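Local coordinates for malonyl CoA-acyl carrier protein transacylase (Bartonella henselae, PDB 3QAT) that probably transfers the malonyl group from malonyl-CoA to acyl carrier protein, supplying the extender unit for bacterial fatty acid synthesis, at residues M21-V24 / L25-Q28; T60-A63 / N64-A68; G84-V87 / E88-V91; T258-R262 / W263-I267; I267-I270 / S271-V275. One frame throughout, in Å; residues are numbered along the deposited sequence. Where two conformers were deposited one is given.

Interaction 1 of 5, residues M21-V24 / L25-Q28; sequences MGKV and LTEQ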
loop_
_atom_site.group_PDB
_atom_site.type_symbol
_atom_site.label_atom_id
_atom_site.label_comp_id
_atom_site.label_asym_id
_atom_site.label_seq_id
_atom_site.Cartn_x
_atom_site.Cartn_y
_atom_site.Cartn_z
ATOM N N MET A 21 -15.822 -0.311 -5.910
ATOM C CA MET A 21 -15.382 -0.407 -4.530
ATOM C C MET A 21 -15.938 0.760 -3.699
ATOM O O MET A 21 -15.984 1.915 -4.157
ATOM C CB MET A 21 -13.847 -0.474 -4.457
ATOM C CG MET A 21 -13.138 0.774 -4.953
ATOM S SD MET A 21 -11.344 0.495 -4.831
ATOM C CE MET A 21 -10.734 2.119 -5.325
ATOM N N GLY A 22 -16.406 0.425 -2.502
ATOM C CA GLY A 22 -16.941 1.425 -1.591
ATOM C C GLY A 22 -18.377 1.882 -1.859
ATOM O O GLY A 22 -18.946 2.512 -0.987
ATOM N N LYS A 23 -18.965 1.556 -3.019
ATOM C CA LYS A 23 -20.267 2.143 -3.396
ATOM C C LYS A 23 -21.363 1.647 -2.450
ATOM O O LYS A 23 -22.129 2.452 -1.903
ATOM C CB LYS A 23 -20.637 1.839 -4.860
ATOM C CG LYS A 23 -22.021 2.355 -5.308
ATOM C CD LYS A 23 -22.063 3.875 -5.316
ATOM C CE LYS A 23 -23.470 4.413 -5.506
ATOM N NZ LYS A 23 -23.446 5.898 -5.564
ATOM N N VAL A 24 -21.413 0.331 -2.244
ATOM C CA VAL A 24 -22.416 -0.238 -1.321
ATOM C C VAL A 24 -22.284 0.329 0.102
ATOM O O VAL A 24 -23.293 0.672 0.752
ATOM C CB VAL A 24 -22.378 -1.782 -1.324
ATOM C CG1 VAL A 24 -23.277 -2.368 -0.198
ATOM C CG2 VAL A 24 -22.802 -2.288 -2.707
ATOM N N LEU A 25 -21.045 0.461 0.573
ATOM C CA LEU A 25 -20.804 1.002 1.899
ATOM C C LEU A 25 -21.333 2.444 2.002
ATOM O O LEU A 25 -21.919 2.800 3.023
ATOM C CB LEU A 25 -19.314 0.927 2.267
ATOM C CG LEU A 25 -19.022 0.882 3.770
ATOM C CD1 LEU A 25 -19.478 -0.469 4.380
ATOM C CD2 LEU A 25 -17.530 1.130 4.044
ATOM N N THR A 26 -21.151 3.248 0.952
ATOM C CA THR A 26 -21.682 4.622 0.947
ATOM C C THR A 26 -23.207 4.681 0.977
ATOM O O THR A 26 -23.769 5.637 1.507
ATOM C CB THR A 26 -21.187 5.508 -0.216
ATOM O OG1 THR A 26 -21.710 5.040 -1.460
ATOM C CG2 THR A 26 -19.678 5.556 -0.282
ATOM N N GLU A 27 -23.849 3.669 0.399
ATOM C CA GLU A 27 -25.321 3.581 0.401
ATOM C C GLU A 27 -25.846 3.222 1.788
ATOM O O GLU A 27 -26.942 3.657 2.170
ATOM C CB GLU A 27 -25.787 2.574 -0.657
ATOM C CG GLU A 27 -25.576 3.095 -2.068
ATOM C CD GLU A 27 -25.762 2.036 -3.143
ATOM O OE1 GLU A 27 -25.736 0.823 -2.820
ATOM O OE2 GLU A 27 -25.920 2.431 -4.321
ATOM N N GLN A 28 -25.042 2.474 2.545
ATOM C CA GLN A 28 -25.418 1.899 3.845
ATOM C C GLN A 28 -25.092 2.804 5.034
ATOM O O GLN A 28 -25.786 2.764 6.052
ATOM C CB GLN A 28 -24.708 0.554 4.061
ATOM C CG GLN A 28 -25.164 -0.579 3.151
ATOM C CD GLN A 28 -24.257 -1.798 3.267
ATOM O OE1 GLN A 28 -23.029 -1.677 3.400
ATOM N NE2 GLN A 28 -24.860 -2.981 3.227
HETATM O O HOH W 1 -22.901 6.874 -3.052
#

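Interaction 2 of 5, residues T60-A63 / N64-A68; sequences TLTA and NAQPA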
loop_
_atom_site.group_PDB
_atom_site.type_symbol
_atom_site.label_atom_id
_atom_site.label_comp_id
_atom_site.label_asym_id
_atom_site.label_seq_id
_atom_site.Cartn_x
_atom_site.Cartn_y
_atom_site.Cartn_z
ATOM N N THR A 60 -7.253 2.748 -12.540
ATOM C CA THR A 60 -5.967 2.114 -12.254
ATOM C C THR A 60 -4.806 3.113 -12.369
ATOM O O THR A 60 -3.773 2.904 -11.727
ATOM C CB THR A 60 -5.816 0.876 -13.165
ATOM O OG1 THR A 60 -6.730 -0.117 -12.684
ATOM C CG2 THR A 60 -4.413 0.283 -13.155
ATOM N N LEU A 61 -4.969 4.182 -13.161
ATOM C CA LEU A 61 -3.913 5.221 -13.204
ATOM C C LEU A 61 -3.562 5.562 -11.760
ATOM O O LEU A 61 -4.445 5.814 -10.927
ATOM C CB LEU A 61 -4.422 6.463 -13.903
ATOM C CG LEU A 61 -4.681 6.294 -15.399
ATOM C CD1 LEU A 61 -5.295 7.595 -15.866
ATOM C CD2 LEU A 61 -3.376 5.993 -16.119
ATOM N N THR A 62 -2.261 5.564 -11.466
ATOM C CA THR A 62 -1.843 5.693 -10.056
ATOM C C THR A 62 -2.301 7.022 -9.394
ATOM O O THR A 62 -2.626 7.028 -8.195
ATOM C CB THR A 62 -0.346 5.405 -9.903
ATOM O OG1 THR A 62 -0.028 5.177 -8.509
ATOM C CG2 THR A 62 0.465 6.530 -10.507
ATOM N N ALA A 63 -2.440 8.095 -10.178
ATOM C CA ALA A 63 -2.961 9.359 -9.639
ATOM C C ALA A 63 -4.408 9.252 -9.174
ATOM O O ALA A 63 -4.858 10.046 -8.346
ATOM C CB ALA A 63 -2.805 10.488 -10.644
ATOM N N ASN A 64 -5.131 8.250 -9.701
ATOM C CA ASN A 64 -6.484 7.939 -9.226
ATOM C C ASN A 64 -6.529 6.835 -8.176
ATOM O O ASN A 64 -7.195 6.988 -7.135
ATOM C CB ASN A 64 -7.391 7.625 -10.418
ATOM C CG ASN A 64 -7.564 8.830 -11.295
ATOM O OD1 ASN A 64 -7.496 9.979 -10.817
ATOM N ND2 ASN A 64 -7.749 8.604 -12.591
ATOM N N ALA A 65 -5.820 5.738 -8.450
ATOM C CA ALA A 65 -5.866 4.577 -7.575
ATOM C C ALA A 65 -5.381 4.904 -6.161
ATOM O O ALA A 65 -5.884 4.354 -5.195
ATOM C CB ALA A 65 -5.016 3.444 -8.167
ATOM N N GLN A 66 -4.385 5.788 -6.037
ATOM C CA GLN A 66 -3.836 6.040 -4.686
ATOM C C GLN A 66 -4.866 6.759 -3.771
ATOM O O GLN A 66 -5.197 6.214 -2.728
ATOM C CB GLN A 66 -2.500 6.794 -4.740
ATOM C CG GLN A 66 -1.406 5.984 -5.445
ATOM C CD GLN A 66 -0.010 6.552 -5.187
ATOM O OE1 GLN A 66 0.297 7.010 -4.073
ATOM N NE2 GLN A 66 0.860 6.504 -6.211
ATOM N N PRO A 67 -5.383 7.949 -4.172
ATOM C CA PRO A 67 -6.387 8.533 -3.276
ATOM C C PRO A 67 -7.653 7.675 -3.208
ATOM O O PRO A 67 -8.301 7.622 -2.140
ATOM C CB PRO A 67 -6.673 9.932 -3.879
ATOM C CG PRO A 67 -6.208 9.817 -5.360
ATOM C CD PRO A 67 -5.015 8.865 -5.286
ATOM N N ALA A 68 -8.002 6.977 -4.308
ATOM C CA ALA A 68 -9.237 6.136 -4.274
ATOM C C ALA A 68 -9.164 4.980 -3.279
ATOM O O ALA A 68 -10.110 4.739 -2.530
ATOM C CB ALA A 68 -9.559 5.574 -5.658
#

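Interaction 3 of 5, residues G84-V87 / E88-V91; sequences GLNV and EKKV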
loop_
_atom_site.group_PDB
_atom_site.type_symbol
_atom_site.label_atom_id
_atom_site.label_comp_id
_atom_site.label_asym_id
_atom_site.label_seq_id
_atom_site.Cartn_x
_atom_site.Cartn_y
_atom_site.Cartn_z
ATOM N N GLY A 84 -18.324 2.147 17.339
ATOM C CA GLY A 84 -17.664 1.992 18.621
ATOM C C GLY A 84 -16.184 1.666 18.655
ATOM O O GLY A 84 -15.625 1.534 19.748
ATOM N N LEU A 85 -15.530 1.543 17.490
ATOM C CA LEU A 85 -14.102 1.253 17.501
ATOM C C LEU A 85 -13.306 2.441 18.021
ATOM O O LEU A 85 -13.457 3.557 17.530
ATOM C CB LEU A 85 -13.580 0.875 16.091
ATOM C CG LEU A 85 -12.060 0.676 15.976
ATOM C CD1 LEU A 85 -11.578 -0.596 16.725
ATOM C CD2 LEU A 85 -11.639 0.687 14.492
ATOM N N ASN A 86 -12.471 2.179 19.023
ATOM C CA ASN A 86 -11.425 3.102 19.441
ATOM C C ASN A 86 -10.110 2.456 19.028
ATOM O O ASN A 86 -9.682 1.460 19.611
ATOM C CB ASN A 86 -11.471 3.326 20.963
ATOM C CG ASN A 86 -10.460 4.359 21.440
ATOM O OD1 ASN A 86 -9.262 4.278 21.144
ATOM N ND2 ASN A 86 -10.939 5.328 22.219
ATOM N N VAL A 87 -9.500 3.011 17.982
ATOM C CA VAL A 87 -8.279 2.447 17.422
ATOM C C VAL A 87 -7.175 2.338 18.484
ATOM O O VAL A 87 -6.528 1.291 18.605
ATOM C CB VAL A 87 -7.794 3.280 16.198
ATOM C CG1 VAL A 87 -6.392 2.868 15.779
ATOM C CG2 VAL A 87 -8.761 3.143 15.052
ATOM N N GLU A 88 -6.981 3.410 19.258
ATOM C CA GLU A 88 -5.878 3.470 20.207
ATOM C C GLU A 88 -6.024 2.368 21.254
ATOM O O GLU A 88 -5.039 1.783 21.710
ATOM C CB GLU A 88 -5.817 4.859 20.858
ATOM C CG GLU A 88 -4.730 5.006 21.897
ATOM C CD GLU A 88 -4.667 6.411 22.485
ATOM O OE1 GLU A 88 -5.479 7.280 22.085
ATOM O OE2 GLU A 88 -3.800 6.643 23.349
ATOM N N LYS A 89 -7.273 2.059 21.592
ATOM C CA LYS A 89 -7.560 1.043 22.594
ATOM C C LYS A 89 -7.502 -0.386 22.062
ATOM O O LYS A 89 -7.154 -1.307 22.812
ATOM C CB LYS A 89 -8.917 1.313 23.253
ATOM C CG LYS A 89 -8.909 2.496 24.224
ATOM C CD LYS A 89 -10.266 2.633 24.909
ATOM C CE LYS A 89 -10.178 3.455 26.198
ATOM N NZ LYS A 89 -9.757 4.862 25.919
ATOM N N LYS A 90 -7.823 -0.575 20.775
ATOM C CA LYS A 90 -8.080 -1.928 20.245
ATOM C C LYS A 90 -7.070 -2.468 19.243
ATOM O O LYS A 90 -7.056 -3.670 18.964
ATOM C CB LYS A 90 -9.471 -1.995 19.608
ATOM C CG LYS A 90 -10.613 -1.781 20.589
ATOM C CD LYS A 90 -10.687 -2.949 21.575
ATOM C CE LYS A 90 -11.944 -2.882 22.401
ATOM N NZ LYS A 90 -11.995 -4.031 23.342
ATOM N N VAL A 91 -6.252 -1.573 18.698
ATOM C CA VAL A 91 -5.329 -1.924 17.615
ATOM C C VAL A 91 -3.895 -1.680 18.066
ATOM O O VAL A 91 -3.553 -0.561 18.469
ATOM C CB VAL A 91 -5.646 -1.107 16.334
ATOM C CG1 VAL A 91 -4.684 -1.479 15.202
ATOM C CG2 VAL A 91 -7.092 -1.335 15.900
#

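Interaction 4 of 5, residues T258-R262 / W263-I267; sequences TGRVR and WRETI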
loop_
_atom_site.group_PDB
_atom_site.type_symbol
_atom_site.label_atom_id
_atom_site.label_comp_id
_atom_site.label_asym_id
_atom_site.label_seq_id
_atom_site.Cartn_x
_atom_site.Cartn_y
_atom_site.Cartn_z
ATOM N N THR A 258 11.673 5.259 -3.276
ATOM C CA THR A 258 12.729 4.642 -4.079
ATOM C C THR A 258 13.206 3.295 -3.558
ATOM O O THR A 258 14.066 2.667 -4.196
ATOM C CB THR A 258 13.969 5.560 -4.174
ATOM O OG1 THR A 258 14.385 5.937 -2.857
ATOM C CG2 THR A 258 13.630 6.777 -4.985
ATOM N N GLY A 259 12.664 2.860 -2.423
ATOM C CA GLY A 259 13.168 1.670 -1.738
ATOM C C GLY A 259 12.188 0.511 -1.731
ATOM O O GLY A 259 11.030 0.658 -2.135
ATOM N N ARG A 260 12.686 -0.618 -1.226
ATOM C CA ARG A 260 11.947 -1.887 -1.180
ATOM C C ARG A 260 10.820 -1.873 -0.150
ATOM O O ARG A 260 10.997 -1.439 0.995
ATOM C CB ARG A 260 12.918 -3.031 -0.876
ATOM C CG ARG A 260 12.281 -4.378 -0.501
ATOM C CD ARG A 260 13.363 -5.455 -0.312
ATOM N NE ARG A 260 14.303 -5.102 0.749
ATOM C CZ ARG A 260 14.468 -5.778 1.887
ATOM N NH1 ARG A 260 13.767 -6.888 2.140
ATOM N NH2 ARG A 260 15.355 -5.341 2.773
ATOM N N VAL A 261 9.649 -2.357 -0.558
ATOM C CA VAL A 261 8.548 -2.524 0.392
ATOM C C VAL A 261 8.765 -3.866 1.101
ATOM O O VAL A 261 8.647 -4.930 0.484
ATOM C CB VAL A 261 7.179 -2.539 -0.326
ATOM C CG1 VAL A 261 6.057 -2.799 0.692
ATOM C CG2 VAL A 261 6.962 -1.183 -1.020
ATOM N N ARG A 262 9.102 -3.812 2.387
ATOM C CA ARG A 262 9.529 -5.017 3.136
ATOM C C ARG A 262 8.289 -5.688 3.767
ATOM O O ARG A 262 8.152 -5.766 5.004
ATOM C CB ARG A 262 10.569 -4.624 4.197
ATOM C CG ARG A 262 11.868 -4.129 3.559
ATOM C CD ARG A 262 12.772 -3.514 4.603
ATOM N NE ARG A 262 13.332 -4.536 5.499
ATOM C CZ ARG A 262 14.171 -4.245 6.495
ATOM N NH1 ARG A 262 14.507 -2.983 6.742
ATOM N NH2 ARG A 262 14.676 -5.214 7.250
ATOM N N TRP A 263 7.370 -6.163 2.917
ATOM C CA TRP A 263 6.067 -6.608 3.425
ATOM C C TRP A 263 6.147 -7.946 4.172
ATOM O O TRP A 263 5.541 -8.105 5.245
ATOM C CB TRP A 263 4.955 -6.667 2.316
ATOM C CG TRP A 263 3.588 -6.765 2.963
ATOM C CD1 TRP A 263 2.758 -7.863 2.987
ATOM C CD2 TRP A 263 2.929 -5.744 3.725
ATOM N NE1 TRP A 263 1.605 -7.568 3.698
ATOM C CE2 TRP A 263 1.689 -6.275 4.165
ATOM C CE3 TRP A 263 3.274 -4.425 4.078
ATOM C CZ2 TRP A 263 0.785 -5.535 4.965
ATOM C CZ3 TRP A 263 2.375 -3.678 4.854
ATOM C CH2 TRP A 263 1.144 -4.232 5.281
ATOM N N ARG A 264 6.882 -8.897 3.611
ATOM C CA ARG A 264 7.110 -10.181 4.273
ATOM C C ARG A 264 7.612 -9.964 5.711
ATOM O O ARG A 264 7.051 -10.498 6.668
ATOM C CB ARG A 264 8.125 -11.022 3.473
ATOM C CG ARG A 264 8.476 -12.359 4.182
ATOM C CD ARG A 264 9.637 -13.079 3.517
ATOM N NE ARG A 264 10.871 -12.277 3.439
ATOM C CZ ARG A 264 11.811 -12.209 4.383
ATOM N NH1 ARG A 264 11.681 -12.877 5.520
ATOM N NH2 ARG A 264 12.889 -11.446 4.193
ATOM N N GLU A 265 8.668 -9.155 5.844
ATOM C CA GLU A 265 9.264 -8.907 7.162
ATOM C C GLU A 265 8.302 -8.190 8.095
ATOM O O GLU A 265 8.309 -8.425 9.308
ATOM C CB GLU A 265 10.537 -8.087 6.996
ATOM C CG GLU A 265 11.734 -8.907 6.434
ATOM C CD GLU A 265 12.860 -8.001 5.955
ATOM O OE1 GLU A 265 12.687 -7.257 4.949
ATOM O OE2 GLU A 265 13.938 -8.035 6.593
ATOM N N THR A 266 7.449 -7.332 7.517
ATOM C CA THR A 266 6.441 -6.634 8.288
ATOM C C THR A 266 5.461 -7.606 8.931
ATOM O O THR A 266 5.198 -7.520 10.116
ATOM C CB THR A 266 5.706 -5.593 7.400
ATOM O OG1 THR A 266 6.641 -4.572 7.026
ATOM C CG2 THR A 266 4.561 -4.939 8.162
ATOM N N ILE A 267 4.934 -8.538 8.149
ATOM C CA ILE A 267 3.967 -9.490 8.679
ATOM C C ILE A 267 4.646 -10.431 9.688
ATOM O O ILE A 267 4.065 -10.756 10.748
ATOM C CB ILE A 267 3.296 -10.294 7.550
ATOM C CG1 ILE A 267 2.501 -9.334 6.637
ATOM C CG2 ILE A 267 2.388 -11.417 8.144
ATOM C CD1 ILE A 267 1.461 -8.460 7.386
HETATM O O HOH W 2 16.017 -7.389 4.687
#

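Interaction 5 of 5, residues I267-I270 / S271-V275; sequences IEWI and SANGV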
loop_
_atom_site.group_PDB
_atom_site.type_symbol
_atom_site.label_atom_id
_atom_site.label_comp_id
_atom_site.label_asym_id
_atom_site.label_seq_id
_atom_site.Cartn_x
_atom_site.Cartn_y
_atom_site.Cartn_z
ATOM N N ILE A 267 4.934 -8.538 8.149
ATOM C CA ILE A 267 3.967 -9.490 8.679
ATOM C C ILE A 267 4.646 -10.431 9.688
ATOM O O ILE A 267 4.065 -10.756 10.748
ATOM C CB ILE A 267 3.296 -10.294 7.550
ATOM C CG1 ILE A 267 2.501 -9.334 6.637
ATOM C CG2 ILE A 267 2.388 -11.417 8.144
ATOM C CD1 ILE A 267 1.461 -8.460 7.386
ATOM N N GLU A 268 5.873 -10.843 9.381
ATOM C CA GLU A 268 6.629 -11.688 10.319
ATOM C C GLU A 268 6.870 -10.950 11.640
ATOM O O GLU A 268 6.705 -11.554 12.711
ATOM C CB GLU A 268 7.935 -12.184 9.699
ATOM C CG GLU A 268 7.690 -13.233 8.602
ATOM C CD GLU A 268 8.947 -13.677 7.863
ATOM O OE1 GLU A 268 10.003 -13.039 8.015
ATOM O OE2 GLU A 268 8.878 -14.671 7.114
ATOM N N TRP A 269 7.277 -9.680 11.572
ATOM C CA TRP A 269 7.485 -8.892 12.785
ATOM C C TRP A 269 6.188 -8.758 13.591
ATOM O O TRP A 269 6.146 -9.029 14.799
ATOM C CB TRP A 269 8.089 -7.505 12.503
ATOM C CG TRP A 269 8.481 -6.848 13.808
ATOM C CD1 TRP A 269 9.668 -6.987 14.452
ATOM C CD2 TRP A 269 7.653 -6.027 14.648
ATOM N NE1 TRP A 269 9.655 -6.273 15.633
ATOM C CE2 TRP A 269 8.431 -5.677 15.783
ATOM C CE3 TRP A 269 6.339 -5.542 14.551
ATOM C CZ2 TRP A 269 7.934 -4.884 16.829
ATOM C CZ3 TRP A 269 5.842 -4.735 15.591
ATOM C CH2 TRP A 269 6.640 -4.438 16.732
ATOM N N ILE A 270 5.121 -8.324 12.930
ATOM C CA ILE A 270 3.848 -8.159 13.634
ATOM C C ILE A 270 3.404 -9.447 14.340
ATOM O O ILE A 270 2.998 -9.409 15.503
ATOM C CB ILE A 270 2.749 -7.590 12.690
ATOM C CG1 ILE A 270 3.056 -6.136 12.310
ATOM C CG2 ILE A 270 1.375 -7.650 13.347
ATOM C CD1 ILE A 270 2.154 -5.613 11.150
ATOM N N SER A 271 3.508 -10.580 13.647
ATOM C CA SER A 271 3.064 -11.869 14.176
ATOM C C SER A 271 3.881 -12.322 15.376
ATOM O O SER A 271 3.361 -13.053 16.226
ATOM C CB SER A 271 3.146 -12.943 13.087
ATOM O OG SER A 271 2.305 -12.549 12.014
ATOM N N ALA A 272 5.140 -11.883 15.430
ATOM C CA ALA A 272 6.060 -12.257 16.527
ATOM C C ALA A 272 6.007 -11.285 17.703
ATOM O O ALA A 272 6.597 -11.544 18.756
ATOM C CB ALA A 272 7.477 -12.351 16.004
ATOM N N ASN A 273 5.319 -10.159 17.541
ATOM C CA ASN A 273 5.358 -9.124 18.559
ATOM C C ASN A 273 3.981 -8.788 19.114
ATOM O O ASN A 273 3.617 -7.621 19.273
ATOM C CB ASN A 273 6.149 -7.891 18.085
ATOM C CG ASN A 273 7.649 -8.175 17.962
ATOM O OD1 ASN A 273 8.416 -7.943 18.915
ATOM N ND2 ASN A 273 8.063 -8.739 16.830
ATOM N N GLY A 274 3.232 -9.845 19.419
ATOM C CA GLY A 274 2.038 -9.736 20.249
ATOM C C GLY A 274 0.722 -9.593 19.514
ATOM O O GLY A 274 -0.283 -9.204 20.119
ATOM N N VAL A 275 0.729 -9.917 18.220
ATOM C CA VAL A 275 -0.482 -9.871 17.385
ATOM C C VAL A 275 -0.800 -11.230 16.762
ATOM O O VAL A 275 0.072 -11.857 16.158
ATOM C CB VAL A 275 -0.335 -8.793 16.271
ATOM C CG1 VAL A 275 -1.499 -8.846 15.275
ATOM C CG2 VAL A 275 -0.217 -7.394 16.878
HETATM O O HOH W 3 10.660 -6.852 18.292
#

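Interaction 1 of 5, residues M21-V24 / L25-Q28
L25 sits with its CB 3.6 Å from the carbonyl O of G22, over the first turn of the short helix 23-28. G22 is the N-cap residue, and its positive phi of 80° suits glycine. The branched end of L25 packs on A32, V76 and I309, so a large apolar residue anchors the helix to three others. T26 comes next. Its N-H bonds to G22 O, and its hydroxyl turns back on the helix: OG1 lies between the backbone N and the carbonyl carbon (chi1 68°), where it donates to K23 O over 2.7 Å. A small beta-branched alcohol can do this while its methyl group, CG2, rests 3.2 Å from G22 O. A water donates to T26 OG1 and accepts from K23 NZ, 2.7 Å from each. The carbonyl of K23 also takes the N-H of E27, so two donors grip one oxygen. E27 extends along the turn, and its carboxylate lies beside the aliphatic part of K23, with OE2 3.4 Å from CE. The ammonium NZ stays 4.4 Å from OE2, too far for a salt bridge, although the opposite charges probably attract. Q28, at the exposed end, lays its amide against V24, with Q28 CD 3.6 Å from V24 CG1.

Interaction 2 of 5, residues T60-A63 / N64-A68
With OG1 of T62 anti to the backbone N (chi1 -165°) and the Q66 chain leaving beside its own N and running extended beyond CG, the two side chains lie next to each other and point the same way. Q66 NE2 therefore donates to T62 OG1 at 2.8 Å, almost straight at 169°, and the hydroxyl lies in the amide plane. The other end of that amide, OE1, accepts from R123, and T62 OG1 is also hydrogen-bonded to Q14, so the buried polar groups are satisfied and the rotation of the amide is fixed. Glutamine suits this place because it can donate and accept at once. Beneath this bond Q66 N reaches T62 O, the normal bond of a helical turn.

The pair stands on the first turn of helix 62-82, for which L61 is the N-cap residue. The carbonyl O of L61 takes two N-H groups, those of N64 and A65, each at 2.8 Å. N64 CB lies 3.5 Å from L61 O, and its ND2 reaches back to V58 O, tying the start of the helix to helix 56-60. A65 is small enough to place its CB 3.8 Å from T60 O. P67 has no N-H to give to the turn before it, and the helix kinks there: its ring carbon CD lies 3.3 Å from A63 O, which is instead hydrogen-bonded by R121 of helix 113-129.

Interaction 3 of 5, residues G84-V87 / E88-V91
N86 overlaps the aliphatic stem of K89, its CG 3.7 Å from K89 CG, and the two side chains run obliquely across each other. N86 is the N-cap residue of the short helix 87-90: with CG anti to the backbone N (chi1 -176°), its OD1 turns onto the first turn and accepts from K89 N at 3.0 Å, the N-H coming from above the plane of the amide. Asparagine suits the cap because its short side chain can bring an acceptor to an N-H of the first turn. V87 O then takes two bonds, from K90 N and from V91 N, the latter at 2.9 Å. With these bonds made, V91 CB lies 4.1 Å from V87 CG1.

L85 and K90 slide past one another in opposite directions, CD1 of the leucine 3.8 Å from CB of the lysine. L85 continues into a cluster with F9, M80 and L313, while K90 carries its NZ to the carbonyl O of L316, near the C terminus. Just before, G84 closes helix 62-82 as the C-prime residue of a Schellman motif. K90 thus divides its roles: its methylenes cover an apolar leucine, while its ammonium group answers a backbone carbonyl.

Interaction 4 of 5, residues T258-R262 / W263-I267
E265 receives R262 in a side-on, two-nitrogen salt bridge, NE giving to OE1 at 2.8 Å and NH2 to OE2 at 3.0 Å. Both bonds are nearly straight, and both oxygens lie in the guanidinium plane; the carboxylate is turned 46° from that plane. In one of its two conformers R260 adds a weak bond from NH1 to OE1, 3.0 Å long, and a water bridges its NH2 to E265 OE2, so the sharing of E265 is less certain on this side.

CG of R262 leaves anti to the carbonyl carbon (chi1 -66°), and the bend at chi3 turns the NE/NH2 edge of the guanidinium toward E265. V238 O fixes R262 NH1, E146 forms salt bridges with R260 and R264, and R264 NE pairs with D167.

R262 is both N-cap residue and centre of an inverse gamma turn, in which W263 N bonds weakly to V261 O. R262 O takes the N-H and hydroxyl of T266 from opposite faces of its plane, OG1 being 2.8 Å away. W263, the first residue of the helix, meets H97 of the GxSxG-like segment, probably the nucleophile elbow; the whole is a strand-to-helix junction, from 261-262 into helix 263-272, braced by a salt-bridge network.

Interaction 5 of 5, residues I267-I270 / S271-V275
Stacking dominates at the indole: the amide of N273 lies over one face of W269, the two planes only 13° apart. ND2 sits 3.1 Å above the ring plane, toward the rim, and CB makes a CH-pi contact 3.7 Å from the centroid of the six-membered ring. Tryptophan suits the place because its wide, flat ring gives the amide a surface to lie on.

Hydrogen bonds hold that amide. ND2 donates to W269 O at 2.8 Å, almost straight at 173°, and a water bridges OD1 to W269 NE1, so asparagine uses its donor and acceptor ends together. S271 sends OG to I267 O over 2.8 Å, from the opposite face of the carbonyl to its own N-H; a compact hydroxyl lets the helix bond itself twice.

I267 to S271 lie in the last part of helix 263-272, from which the chain leaves through G274, whose positive phi of 95° suits glycine, to enter strand 275-281 of the parallel sheet.

Apolar contact follows: I270 and V275 lie side by side, CG2 of the isoleucine 3.6 Å from CB of the valine, both beta-branched and buried. I270 also touches I235 and L278, while W269 meets F93 edge-to-face.

In the fold
From the N terminus the first four contacts follow in series, and interaction 5 begins on the residue where interaction 4 ends; each closes one turn, and none nests or crosses. Interaction 1 starts helix 23-28 and interaction 2 starts helix 62-82; the two touch where M21 CE packs 3.7 Å from A68 CB. That long helix ends just before interaction 3, whose short helix 87-90 leads to strand 93-96 at one edge of the parallel sheet. Interactions 4 and 5 take up the two ends of helix 263-272, linking the edge strand 261-262 of the mixed sheet to strand 275-281 of the parallel sheet. Interaction 4 lies across the chain's centre from interactions 1 and 2.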